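Local coordinates for phosphatidylinositide phosphatase SAC2 (Homo sapiens, PDB 4XUU), which removes the 4-phosphate of inositol lipids, chiefly phosphatidylinositol 4-phosphate, in endocytic recycling, and is represented here by its pleckstrin-homology-like hSac2 domain, at residues K97-M101 with D127-L132; W30-D34 with D46-L51; N55-A61 with Q72-L78; S111-H115 with K160-H165. All coordinates share one frame; numbering follows the deposited sequence.

Contact 1 (K97-M101 with D127-L132)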
loop_
_atom_site.group_PDB
_atom_site.type_symbol
_atom_site.label_atom_id
_atom_site.label_comp_id
_atom_site.label_asym_id
_atom_site.label_seq_id
_atom_site.Cartn_x
_atom_site.Cartn_y
_atom_site.Cartn_z
ATOM N N LYS A 97 12.163 -1.592 16.044
ATOM C CA LYS A 97 12.559 -2.490 14.962
ATOM C C LYS A 97 11.420 -2.677 13.969
ATOM O O LYS A 97 11.523 -2.265 12.811
ATOM C CB LYS A 97 13.025 -3.851 15.505
ATOM C CG LYS A 97 14.223 -3.802 16.457
ATOM C CD LYS A 97 13.781 -3.855 17.919
ATOM C CE LYS A 97 14.966 -3.869 18.877
ATOM N NZ LYS A 97 15.714 -2.576 18.898
ATOM N N PHE A 98 10.329 -3.278 14.440
ATOM C CA PHE A 98 9.202 -3.671 13.593
ATOM C C PHE A 98 7.959 -2.801 13.794
ATOM O O PHE A 98 7.880 -2.010 14.735
ATOM C CB PHE A 98 8.850 -5.144 13.844
ATOM C CG PHE A 98 9.078 -5.591 15.266
ATOM C CD1 PHE A 98 8.283 -5.110 16.303
ATOM C CD2 PHE A 98 10.102 -6.480 15.570
ATOM C CE1 PHE A 98 8.500 -5.518 17.619
ATOM C CE2 PHE A 98 10.325 -6.893 16.884
ATOM C CZ PHE A 98 9.524 -6.408 17.911
ATOM N N SER A 99 6.990 -2.962 12.898
ATOM C CA SER A 99 5.708 -2.278 13.006
ATOM C C SER A 99 4.751 -3.097 13.858
ATOM O O SER A 99 4.858 -4.324 13.920
ATOM C CB SER A 99 5.098 -2.065 11.619
ATOM O OG SER A 99 6.039 -1.491 10.730
ATOM N N CYS A 100 3.819 -2.416 14.513
ATOM C CA CYS A 100 2.758 -3.094 15.243
ATOM C C CYS A 100 1.380 -2.550 14.883
ATOM O O CYS A 100 1.241 -1.417 14.415
ATOM C CB CYS A 100 3.008 -3.045 16.754
ATOM S SG CYS A 100 4.480 -3.978 17.238
HETATM N N MSE A 101 0.371 -3.387 15.100
HETATM C CA MSE A 101 -1.007 -3.074 14.788
HETATM C C MSE A 101 -1.802 -2.988 16.082
HETATM O O MSE A 101 -1.826 -3.935 16.875
HETATM C CB MSE A 101 -1.585 -4.160 13.893
HETATM C CG MSE A 101 -2.975 -3.869 13.386
HETATM SE SE MSE A 101 -3.693 -5.424 12.482
HETATM C CE MSE A 101 -5.456 -4.771 12.113
ATOM N N ASP A 127 9.877 -5.187 8.304
ATOM C CA ASP A 127 9.125 -4.650 9.440
ATOM C C ASP A 127 7.732 -5.265 9.631
ATOM O O ASP A 127 7.086 -5.035 10.656
ATOM C CB ASP A 127 9.071 -3.110 9.414
ATOM C CG ASP A 127 8.409 -2.549 8.164
ATOM O OD1 ASP A 127 7.725 -3.298 7.433
ATOM O OD2 ASP A 127 8.576 -1.336 7.915
ATOM N N GLY A 128 7.282 -6.044 8.645
ATOM C CA GLY A 128 5.999 -6.752 8.719
ATOM C C GLY A 128 4.769 -5.879 8.551
ATOM O O GLY A 128 3.647 -6.329 8.780
ATOM N N LYS A 129 4.982 -4.636 8.132
ATOM C CA LYS A 129 3.922 -3.639 8.016
ATOM C C LYS A 129 2.856 -4.019 6.976
ATOM O O LYS A 129 1.659 -3.801 7.203
ATOM C CB LYS A 129 4.539 -2.273 7.697
ATOM C CG LYS A 129 3.580 -1.102 7.653
ATOM C CD LYS A 129 4.252 0.059 6.942
ATOM C CE LYS A 129 3.277 1.171 6.592
ATOM N NZ LYS A 129 3.939 2.166 5.686
ATOM N N ASP A 130 3.296 -4.591 5.853
ATOM C CA ASP A 130 2.394 -5.011 4.778
ATOM C C ASP A 130 1.396 -6.094 5.225
ATOM O O ASP A 130 0.214 -6.041 4.868
ATOM C CB ASP A 130 3.191 -5.469 3.551
ATOM C CG ASP A 130 3.915 -4.317 2.851
ATOM O OD1 ASP A 130 3.573 -3.138 3.099
ATOM O OD2 ASP A 130 4.832 -4.586 2.041
ATOM N N THR A 131 1.884 -7.059 6.008
ATOM C CA THR A 131 1.058 -8.116 6.589
ATOM C C THR A 131 -0.030 -7.519 7.482
ATOM O O THR A 131 -1.176 -7.954 7.448
ATOM C CB THR A 131 1.916 -9.115 7.414
ATOM O OG1 THR A 131 2.878 -9.744 6.563
ATOM C CG2 THR A 131 1.058 -10.196 8.056
ATOM N N LEU A 132 0.345 -6.521 8.277
ATOM C CA LEU A 132 -0.581 -5.865 9.190
ATOM C C LEU A 132 -1.572 -4.961 8.448
ATOM O O LEU A 132 -2.734 -4.855 8.845
ATOM C CB LEU A 132 0.184 -5.085 10.270
ATOM C CG LEU A 132 1.186 -5.850 11.156
ATOM C CD1 LEU A 132 1.915 -4.898 12.088
ATOM C CD2 LEU A 132 0.526 -6.976 11.967
#
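The carboxylate of D127 turns one flat face to S99, whose OG stands 3.6 Å from D127 CG, almost straight above that carbon. The backbone N of K129 approaches the same face, well out of the carboxylate plane, and bonds D127 OD1 at 3.1 Å, closing an Asx turn just as helix 129-145 begins. With its CG between backbone N and carbonyl carbon (chi1 60°), D127 can fold back over this first turn. Its own carbonyl serves the other segment: S99 N donates to D127 O at 3.1 Å, in the carbonyl plane and on a lone pair. G128, at the N-cap position, makes the bend with a positive phi.

One turn further along, L132 brings the apolar packing. Its CD1 lies 3.5 Å from S99 O, and 4.0 Å from CB of M101, a selenomethionine whose extended chain runs on beside I135 and L139 of the helix. C100 turns the other way, into its disulfide with C35. The contact thus joins the start of strand 99-107 to the helix that packs on the sheet in pleckstrin-homology folds. The negative D127, already bonded to K129 N, probably interacts favourably with the partial positive charge of the helix start.

Contact 2 (W30-D34 with D46-L51)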
loop_
_atom_site.group_PDB
_atom_site.type_symbol
_atom_site.label_atom_id
_atom_site.label_comp_id
_atom_site.label_asym_id
_atom_site.label_seq_id
_atom_site.Cartn_x
_atom_site.Cartn_y
_atom_site.Cartn_z
ATOM N N TRP A 30 -5.404 -15.355 11.571
ATOM C CA TRP A 30 -3.960 -15.112 11.466
ATOM C C TRP A 30 -3.237 -15.421 12.770
ATOM O O TRP A 30 -3.742 -15.130 13.859
ATOM C CB TRP A 30 -3.683 -13.654 11.065
ATOM C CG TRP A 30 -4.416 -13.215 9.837
ATOM C CD1 TRP A 30 -3.944 -13.222 8.558
ATOM C CD2 TRP A 30 -5.756 -12.704 9.769
ATOM N NE1 TRP A 30 -4.907 -12.749 7.697
ATOM C CE2 TRP A 30 -6.027 -12.425 8.414
ATOM C CE3 TRP A 30 -6.752 -12.456 10.726
ATOM C CZ2 TRP A 30 -7.254 -11.914 7.986
ATOM C CZ3 TRP A 30 -7.975 -11.949 10.304
ATOM C CH2 TRP A 30 -8.214 -11.682 8.944
ATOM N N ALA A 31 -2.057 -16.015 12.653
ATOM C CA ALA A 31 -1.176 -16.220 13.792
ATOM C C ALA A 31 -0.355 -14.959 13.988
ATOM O O ALA A 31 0.265 -14.468 13.043
ATOM C CB ALA A 31 -0.267 -17.413 13.558
ATOM N N LEU A 32 -0.365 -14.429 15.208
ATOM C CA LEU A 32 0.364 -13.201 15.523
ATOM C C LEU A 32 1.097 -13.289 16.863
ATOM O O LEU A 32 1.067 -14.320 17.541
ATOM C CB LEU A 32 -0.576 -11.985 15.497
ATOM C CG LEU A 32 -1.354 -11.666 14.208
ATOM C CD1 LEU A 32 -2.469 -10.676 14.483
ATOM C CD2 LEU A 32 -0.445 -11.153 13.091
ATOM N N ILE A 33 1.770 -12.199 17.222
ATOM C CA ILE A 33 2.518 -12.098 18.465
ATOM C C ILE A 33 2.116 -10.811 19.174
ATOM O O ILE A 33 1.915 -9.785 18.527
ATOM C CB ILE A 33 4.048 -12.120 18.197
ATOM C CG1 ILE A 33 4.466 -13.470 17.604
ATOM C CG2 ILE A 33 4.849 -11.831 19.474
ATOM C CD1 ILE A 33 5.838 -13.461 16.958
ATOM N N ASP A 34 1.981 -10.886 20.498
ATOM C CA ASP A 34 1.722 -9.725 21.348
ATOM C C ASP A 34 2.908 -8.767 21.280
ATOM O O ASP A 34 4.049 -9.165 21.496
ATOM C CB ASP A 34 1.480 -10.184 22.791
ATOM C CG ASP A 34 1.069 -9.048 23.727
ATOM O OD1 ASP A 34 0.600 -7.989 23.264
ATOM O OD2 ASP A 34 1.202 -9.229 24.953
ATOM N N ASP A 46 8.257 -14.602 23.076
ATOM C CA ASP A 46 7.081 -14.194 22.304
ATOM C C ASP A 46 5.793 -14.794 22.847
ATOM O O ASP A 46 5.709 -16.004 23.074
ATOM C CB ASP A 46 7.238 -14.592 20.835
ATOM C CG ASP A 46 8.397 -13.891 20.150
ATOM O OD1 ASP A 46 9.184 -13.192 20.826
ATOM O OD2 ASP A 46 8.521 -14.044 18.917
ATOM N N VAL A 47 4.795 -13.942 23.058
ATOM C CA VAL A 47 3.455 -14.410 23.391
ATOM C C VAL A 47 2.669 -14.587 22.093
ATOM O O VAL A 47 2.422 -13.618 21.376
ATOM C CB VAL A 47 2.716 -13.442 24.353
ATOM C CG1 VAL A 47 1.288 -13.924 24.619
ATOM C CG2 VAL A 47 3.484 -13.296 25.666
ATOM N N ASP A 48 2.305 -15.832 21.793
ATOM C CA ASP A 48 1.503 -16.157 20.615
ATOM C C ASP A 48 0.071 -15.674 20.761
ATOM O O ASP A 48 -0.521 -15.767 21.837
ATOM C CB ASP A 48 1.504 -17.664 20.343
ATOM C CG ASP A 48 2.798 -18.151 19.714
ATOM O OD1 ASP A 48 3.646 -17.320 19.320
ATOM O OD2 ASP A 48 2.966 -19.384 19.608
ATOM N N VAL A 49 -0.473 -15.159 19.662
ATOM C CA VAL A 49 -1.841 -14.645 19.614
ATOM C C VAL A 49 -2.567 -15.172 18.380
ATOM O O VAL A 49 -2.016 -15.166 17.271
ATOM C CB VAL A 49 -1.879 -13.092 19.599
ATOM C CG1 VAL A 49 -3.307 -12.596 19.453
ATOM C CG2 VAL A 49 -1.244 -12.516 20.864
ATOM N N LEU A 50 -3.799 -15.638 18.579
ATOM C CA LEU A 50 -4.648 -16.029 17.465
ATOM C C LEU A 50 -5.745 -14.985 17.251
ATOM O O LEU A 50 -6.468 -14.630 18.183
ATOM C CB LEU A 50 -5.242 -17.425 17.684
ATOM C CG LEU A 50 -6.146 -17.968 16.565
ATOM C CD1 LEU A 50 -5.355 -18.344 15.302
ATOM C CD2 LEU A 50 -6.971 -19.148 17.044
ATOM N N LEU A 51 -5.847 -14.491 16.020
ATOM C CA LEU A 51 -6.891 -13.543 15.648
ATOM C C LEU A 51 -7.801 -14.166 14.596
ATOM O O LEU A 51 -7.336 -14.560 13.520
ATOM C CB LEU A 51 -6.283 -12.235 15.127
ATOM C CG LEU A 51 -7.203 -11.150 14.547
ATOM C CD1 LEU A 51 -8.111 -10.523 15.612
ATOM C CD2 LEU A 51 -6.380 -10.072 13.853
#
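L51 and W30 bury the most surface here, as one pair in the antiparallel strands 26-34 and 48-54, in the sheet of a pleckstrin-homology-like domain. W30 N donates to L51 O at 2.9 Å and L51 N returns the bond to W30 O, which makes this a hydrogen-bonded pair. Above the backbone the two side chains slant past each other: L51 CD2 reaches the six-membered part of the indole at W30 CE3, 3.9 Å away. The leucine gets there with CG anti to its backbone N (chi1 174°), and L51 CD2 also meets L32 CD1 at 4.0 Å. W30, L32, V49 and L51 therefore form one apolar face, and I135 of helix 129-145 covers W30, L32 and L51.

W30 also takes part in the subunit interface: its ring meets W30 of the second subunit, and its backbone pairs with a strand of that chain, so the sheet runs on across the dimer.

L32 and V49 repeat the bonding, L32 N to V49 O at 2.7 Å. The return bond differs in geometry: V49 N sits 46° out of the plane of the L32 carbonyl. Beyond them D34 N takes V47 O as acceptor at 2.9 Å. Over this last bond lies V49 CG2, the methyl anti to the valine's own carbonyl carbon, 3.6 Å from D34 N.

Contact 3 (N55-A61 with Q72-L78); sequences NSAYYVA and QYQRLSL
Y58 meets L76 because its ring is folded up between backbone N and carbonyl carbon (chi1 68°), while R75 runs fully extended from CG to NE (chi1 -179°) and so draws alongside Y59. These pairs belong to the two strands of a beta hairpin, 57-63 with 70-77, at one margin of the domain's sheet within the chain. Hydrogen-bonded pairs Y58-L76 and V60-Q74 hold it together; Y58 N donates to L76 O at 2.9 Å, and V60 N to Q74 O at 3.0 Å.

On the face with V60, L76 CB lies over the Y58 ring, 3.9 Å from its centroid, in a CH-pi contact. L76 CD1 continues to the phenol end of that ring, while L78 CD2 comes to Y58 CD1 from another direction. L103 and Y105 of strand 99-107 also pack on this tyrosine.

The Y59 face is more polar. The aliphatic part of R75 lies beside the Y59 ring, with R75 CG 3.3 Å from Y59 CE2, and the guanidinium plane is turned 77° from it. R75 NE gives a weak bond to Y59 OH; the stronger partner of both residues is E24, which forms a salt bridge with R75 NH2 and a hydrogen bond with Y59 OH. A57 CB lies over one guanidinium face, offset toward the rim. At the edge of the Y59 ring, close to its plane, Y73 OH approaches Y59 CD2 to 3.2 Å.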
loop_
_atom_site.group_PDB
_atom_site.type_symbol
_atom_site.label_atom_id
_atom_site.label_comp_id
_atom_site.label_asym_id
_atom_site.label_seq_id
_atom_site.Cartn_x
_atom_site.Cartn_y
_atom_site.Cartn_z
ATOM N N ASN A 55 -18.043 -12.779 10.149
ATOM C CA ASN A 55 -18.825 -11.732 9.503
ATOM C C ASN A 55 -19.333 -10.664 10.479
ATOM O O ASN A 55 -19.710 -9.570 10.064
ATOM C CB ASN A 55 -19.995 -12.346 8.731
ATOM C CG ASN A 55 -21.054 -12.940 9.648
ATOM O OD1 ASN A 55 -22.150 -12.400 9.776
ATOM N ND2 ASN A 55 -20.725 -14.046 10.296
ATOM N N SER A 56 -19.331 -10.982 11.771
ATOM C CA SER A 56 -19.917 -10.096 12.774
ATOM C C SER A 56 -19.036 -9.841 13.999
ATOM O O SER A 56 -19.348 -8.979 14.818
ATOM C CB SER A 56 -21.255 -10.662 13.226
ATOM O OG SER A 56 -21.065 -11.844 13.979
ATOM N N ALA A 57 -17.938 -10.583 14.121
ATOM C CA ALA A 57 -17.076 -10.492 15.293
ATOM C C ALA A 57 -15.636 -10.854 14.971
ATOM O O ALA A 57 -15.356 -11.522 13.976
ATOM C CB ALA A 57 -17.602 -11.395 16.396
ATOM N N TYR A 58 -14.719 -10.400 15.815
ATOM C CA TYR A 58 -13.352 -10.891 15.770
ATOM C C TYR A 58 -12.997 -11.510 17.112
ATOM O O TYR A 58 -13.595 -11.167 18.140
ATOM C CB TYR A 58 -12.361 -9.798 15.346
ATOM C CG TYR A 58 -12.164 -8.672 16.333
ATOM C CD1 TYR A 58 -13.174 -7.730 16.558
ATOM C CD2 TYR A 58 -10.960 -8.535 17.028
ATOM C CE1 TYR A 58 -12.995 -6.685 17.460
ATOM C CE2 TYR A 58 -10.766 -7.492 17.928
ATOM C CZ TYR A 58 -11.793 -6.573 18.141
ATOM O OH TYR A 58 -11.623 -5.543 19.032
ATOM N N TYR A 59 -12.051 -12.445 17.085
ATOM C CA TYR A 59 -11.702 -13.253 18.245
ATOM C C TYR A 59 -10.213 -13.135 18.514
ATOM O O TYR A 59 -9.399 -13.304 17.598
ATOM C CB TYR A 59 -12.066 -14.720 17.997
ATOM C CG TYR A 59 -13.542 -14.953 17.759
ATOM C CD1 TYR A 59 -14.141 -14.616 16.539
ATOM C CD2 TYR A 59 -14.337 -15.505 18.750
ATOM C CE1 TYR A 59 -15.498 -14.817 16.328
ATOM C CE2 TYR A 59 -15.687 -15.724 18.546
ATOM C CZ TYR A 59 -16.267 -15.375 17.340
ATOM O OH TYR A 59 -17.616 -15.590 17.161
ATOM N N VAL A 60 -9.862 -12.831 19.761
ATOM C CA VAL A 60 -8.463 -12.716 20.154
ATOM C C VAL A 60 -8.143 -13.699 21.273
ATOM O O VAL A 60 -8.755 -13.663 22.343
ATOM C CB VAL A 60 -8.087 -11.279 20.584
ATOM C CG1 VAL A 60 -6.585 -11.160 20.772
ATOM C CG2 VAL A 60 -8.575 -10.251 19.563
ATOM N N ALA A 61 -7.179 -14.577 21.007
ATOM C CA ALA A 61 -6.754 -15.584 21.968
ATOM C C ALA A 61 -5.256 -15.486 22.228
ATOM O O ALA A 61 -4.453 -15.605 21.301
ATOM C CB ALA A 61 -7.121 -16.972 21.474
ATOM N N GLN A 72 -6.051 -16.391 27.677
ATOM C CA GLN A 72 -7.092 -15.396 27.600
ATOM C C GLN A 72 -7.881 -15.568 26.336
ATOM O O GLN A 72 -7.343 -15.917 25.347
ATOM C CB GLN A 72 -6.443 -14.041 27.614
ATOM C CG GLN A 72 -7.379 -12.926 27.642
ATOM C CD GLN A 72 -6.665 -11.631 27.670
ATOM O OE1 GLN A 72 -7.009 -10.708 26.973
ATOM N NE2 GLN A 72 -5.651 -11.555 28.470
ATOM N N TYR A 73 -9.159 -15.278 26.370
ATOM C CA TYR A 73 -10.016 -15.421 25.196
ATOM C C TYR A 73 -11.103 -14.353 25.176
ATOM O O TYR A 73 -11.758 -14.107 26.180
ATOM C CB TYR A 73 -10.638 -16.822 25.166
ATOM C CG TYR A 73 -11.665 -17.037 24.078
ATOM C CD1 TYR A 73 -13.008 -16.709 24.285
ATOM C CD2 TYR A 73 -11.303 -17.584 22.849
ATOM C CE1 TYR A 73 -13.959 -16.908 23.294
ATOM C CE2 TYR A 73 -12.249 -17.788 21.847
ATOM C CZ TYR A 73 -13.574 -17.447 22.079
ATOM O OH TYR A 73 -14.516 -17.651 21.100
ATOM N N GLN A 74 -11.291 -13.726 24.020
ATOM C CA GLN A 74 -12.282 -12.669 23.862
ATOM C C GLN A 74 -12.996 -12.780 22.523
ATOM O O GLN A 74 -12.352 -12.833 21.479
ATOM C CB GLN A 74 -11.621 -11.290 23.947
ATOM C CG GLN A 74 -11.129 -10.863 25.332
ATOM C CD GLN A 74 -10.548 -9.459 25.327
ATOM O OE1 GLN A 74 -9.805 -9.093 24.427
ATOM N NE2 GLN A 74 -10.887 -8.669 26.332
ATOM N N ARG A 75 -14.324 -12.830 22.556
ATOM C CA ARG A 75 -15.111 -12.563 21.362
ATOM C C ARG A 75 -15.530 -11.113 21.445
ATOM O O ARG A 75 -16.035 -10.656 22.475
ATOM C CB ARG A 75 -16.344 -13.457 21.265
ATOM C CG ARG A 75 -17.173 -13.203 20.005
ATOM C CD ARG A 75 -18.498 -13.937 20.043
ATOM N NE ARG A 75 -19.366 -13.561 18.930
ATOM C CZ ARG A 75 -20.173 -12.500 18.920
ATOM N NH1 ARG A 75 -20.233 -11.683 19.964
ATOM N NH2 ARG A 75 -20.918 -12.253 17.856
ATOM N N LEU A 76 -15.302 -10.387 20.362
ATOM C CA LEU A 76 -15.569 -8.960 20.337
ATOM C C LEU A 76 -16.371 -8.632 19.093
ATOM O O LEU A 76 -15.943 -8.923 17.970
ATOM C CB LEU A 76 -14.250 -8.178 20.356
ATOM C CG LEU A 76 -13.360 -8.338 21.599
ATOM C CD1 LEU A 76 -11.879 -8.164 21.277
ATOM C CD2 LEU A 76 -13.802 -7.383 22.707
ATOM N N SER A 77 -17.546 -8.046 19.298
ATOM C CA SER A 77 -18.390 -7.617 18.195
ATOM C C SER A 77 -17.648 -6.577 17.368
ATOM O O SER A 77 -16.880 -5.778 17.914
ATOM C CB SER A 77 -19.698 -7.032 18.721
ATOM O OG SER A 77 -20.521 -6.599 17.652
ATOM N N LEU A 78 -17.870 -6.597 16.056
ATOM C CA LEU A 78 -17.226 -5.635 15.165
ATOM C C LEU A 78 -17.734 -4.207 15.375
ATOM O O LEU A 78 -17.018 -3.248 15.087
ATOM C CB LEU A 78 -17.346 -6.066 13.701
ATOM C CG LEU A 78 -16.423 -7.204 13.231
ATOM C CD1 LEU A 78 -16.879 -7.731 11.883
ATOM C CD2 LEU A 78 -14.967 -6.775 13.161
#

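Contact 4 (S111-H115 with K160-H165); sequences SGYFH and KASKPH. Unlike the reference sequence in segment 160-165: A161 (reference Ser).
Segment 160-165, which has no regular structure, passes at nearly a right angle (89°) to strand 111-115, with the CA atoms of Y113 and S162 the nearest pair, and K163 N bonds G112 O at 3.1 Å on an almost straight N-H line. S162 continues the grip through its hydroxyl. F114 N donates to S162 OG at 3.1 Å, while that oxygen gives its own proton to K163 O, so the S162 hydroxyl ties the strand to the main chain of segment 160-165. S162 CB sits above the centre of the F114 ring, 3.7 Å from its centroid, and K160 O comes to the edge of that ring in its plane.

K163 crosses the Y113 ring: CB lies over one face, offset toward the rim, and P164 O occupies the edge. The lysine chain then bends at its last torsion (chi4 73°), which carries K163 NZ to a lone pair of S111 O at 2.8 Å.

Farther along, H165 and H115 form an offset stack with ring centroids 4.3 Å apart and planes tilted by 16°. Y105 and Y62 fix the two rings, Y105 OH bonding H165 ND1 and Y62 OH bonding H115 ND1. Pleckstrin-homology folds characteristically close with a helix; here the chain runs on beyond it, and this contact is where that C-terminal extension straps itself over the domain's sheet.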
loop_
_atom_site.group_PDB
_atom_site.type_symbol
_atom_site.label_atom_id
_atom_site.label_comp_id
_atom_site.label_asym_id
_atom_site.label_seq_id
_atom_site.Cartn_x
_atom_site.Cartn_y
_atom_site.Cartn_z
ATOM N N SER A 111 -13.824 3.207 26.645
ATOM C CA SER A 111 -12.688 3.051 25.740
ATOM C C SER A 111 -11.365 3.061 26.515
ATOM O O SER A 111 -11.354 3.213 27.739
ATOM C CB SER A 111 -12.698 4.133 24.652
ATOM O OG SER A 111 -12.305 5.389 25.176
ATOM N N GLY A 112 -10.258 2.903 25.794
ATOM C CA GLY A 112 -8.940 2.791 26.409
ATOM C C GLY A 112 -8.475 1.347 26.452
ATOM O O GLY A 112 -7.495 1.020 27.128
ATOM N N TYR A 113 -9.193 0.485 25.736
ATOM C CA TYR A 113 -8.840 -0.925 25.611
ATOM C C TYR A 113 -8.270 -1.187 24.222
ATOM O O TYR A 113 -8.883 -0.811 23.212
ATOM C CB TYR A 113 -10.070 -1.813 25.814
ATOM C CG TYR A 113 -10.689 -1.760 27.189
ATOM C CD1 TYR A 113 -10.261 -2.616 28.204
ATOM C CD2 TYR A 113 -11.725 -0.871 27.470
ATOM C CE1 TYR A 113 -10.842 -2.578 29.469
ATOM C CE2 TYR A 113 -12.307 -0.824 28.729
ATOM C CZ TYR A 113 -11.861 -1.678 29.721
ATOM O OH TYR A 113 -12.441 -1.627 30.967
ATOM N N PHE A 114 -7.106 -1.833 24.167
ATOM C CA PHE A 114 -6.493 -2.167 22.881
ATOM C C PHE A 114 -5.561 -3.371 22.896
ATOM O O PHE A 114 -4.899 -3.657 23.892
ATOM C CB PHE A 114 -5.800 -0.948 22.236
ATOM C CG PHE A 114 -4.824 -0.232 23.134
ATOM C CD1 PHE A 114 -3.514 -0.684 23.266
ATOM C CD2 PHE A 114 -5.206 0.922 23.816
ATOM C CE1 PHE A 114 -2.601 -0.008 24.083
ATOM C CE2 PHE A 114 -4.304 1.605 24.634
ATOM C CZ PHE A 114 -2.999 1.140 24.769
ATOM N N HIS A 115 -5.537 -4.070 21.767
ATOM C CA HIS A 115 -4.602 -5.155 21.527
ATOM C C HIS A 115 -3.515 -4.637 20.610
ATOM O O HIS A 115 -3.805 -3.984 19.613
ATOM C CB HIS A 115 -5.305 -6.325 20.852
ATOM C CG HIS A 115 -6.435 -6.889 21.650
ATOM N ND1 HIS A 115 -6.237 -7.609 22.810
ATOM C CD2 HIS A 115 -7.774 -6.844 21.457
ATOM C CE1 HIS A 115 -7.405 -7.981 23.297
ATOM N NE2 HIS A 115 -8.354 -7.535 22.493
ATOM N N LYS A 160 2.007 3.866 26.021
ATOM C CA LYS A 160 1.092 3.583 27.127
ATOM C C LYS A 160 0.539 2.164 27.054
ATOM O O LYS A 160 0.509 1.553 25.985
ATOM C CB LYS A 160 -0.049 4.610 27.184
ATOM C CG LYS A 160 -0.847 4.784 25.887
ATOM C CD LYS A 160 -1.805 5.972 25.977
ATOM C CE LYS A 160 -1.054 7.304 25.986
ATOM N NZ LYS A 160 -1.918 8.444 26.410
ATOM N N ALA A 161 0.118 1.648 28.204
ATOM C CA ALA A 161 -0.477 0.323 28.286
ATOM C C ALA A 161 -1.995 0.405 28.164
ATOM O O ALA A 161 -2.602 1.426 28.488
ATOM C CB ALA A 161 -0.078 -0.360 29.586
ATOM N N SER A 162 -2.598 -0.676 27.681
ATOM C CA SER A 162 -4.048 -0.796 27.633
ATOM C C SER A 162 -4.614 -1.047 29.025
ATOM O O SER A 162 -3.904 -1.529 29.910
ATOM C CB SER A 162 -4.448 -1.943 26.706
ATOM O OG SER A 162 -5.792 -2.335 26.926
ATOM N N LYS A 163 -5.890 -0.715 29.207
ATOM C CA LYS A 163 -6.643 -1.157 30.379
ATOM C C LYS A 163 -6.650 -2.685 30.381
ATOM O O LYS A 163 -6.674 -3.295 29.310
ATOM C CB LYS A 163 -8.079 -0.635 30.336
ATOM C CG LYS A 163 -8.236 0.856 30.552
ATOM C CD LYS A 163 -9.707 1.221 30.698
ATOM C CE LYS A 163 -9.897 2.686 31.067
ATOM N NZ LYS A 163 -9.626 3.595 29.919
ATOM N N PRO A 164 -6.620 -3.312 31.573
ATOM C CA PRO A 164 -6.585 -4.778 31.627
ATOM C C PRO A 164 -7.719 -5.426 30.830
ATOM O O PRO A 164 -8.875 -5.011 30.947
ATOM C CB PRO A 164 -6.730 -5.086 33.128
ATOM C CG PRO A 164 -7.163 -3.805 33.764
ATOM C CD PRO A 164 -6.591 -2.720 32.922
ATOM N N HIS A 165 -7.375 -6.415 30.009
ATOM C CA HIS A 165 -8.368 -7.148 29.230
ATOM C C HIS A 165 -9.098 -8.149 30.111
ATOM O O HIS A 165 -8.508 -8.760 31.003
ATOM C CB HIS A 165 -7.724 -7.902 28.065
ATOM C CG HIS A 165 -6.876 -7.052 27.174
ATOM N ND1 HIS A 165 -7.404 -6.115 26.314
ATOM C CD2 HIS A 165 -5.535 -7.020 26.989
ATOM C CE1 HIS A 165 -6.424 -5.532 25.647
ATOM N NE2 HIS A 165 -5.280 -6.063 26.039
#

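Overall arrangement
Along the chain, contact 2 comes first and contact 3 next, both local pairings of strands; contacts 1 and 4 follow and interlock, since their segments alternate in sequence. All four reach one mixed sheet. Contacts 2 and 3, with centres about 14 Å apart, touch through neighbouring strands 48-54 and 57-63, and contacts 3 and 4, centres about 15 Å apart, touch where Q72 and Q74 meet H165 and H115. Contacts 1 and 3 lie on opposite sides of the chain's centre, their own centres about 21 Å apart. The principle illustrated is that chain neighbours pair within the sheet, strand 26-34 meets the later strand 110-119, and helix 129-145 and the C-terminal tail pack against it, while contact 2 extends it into the dimer.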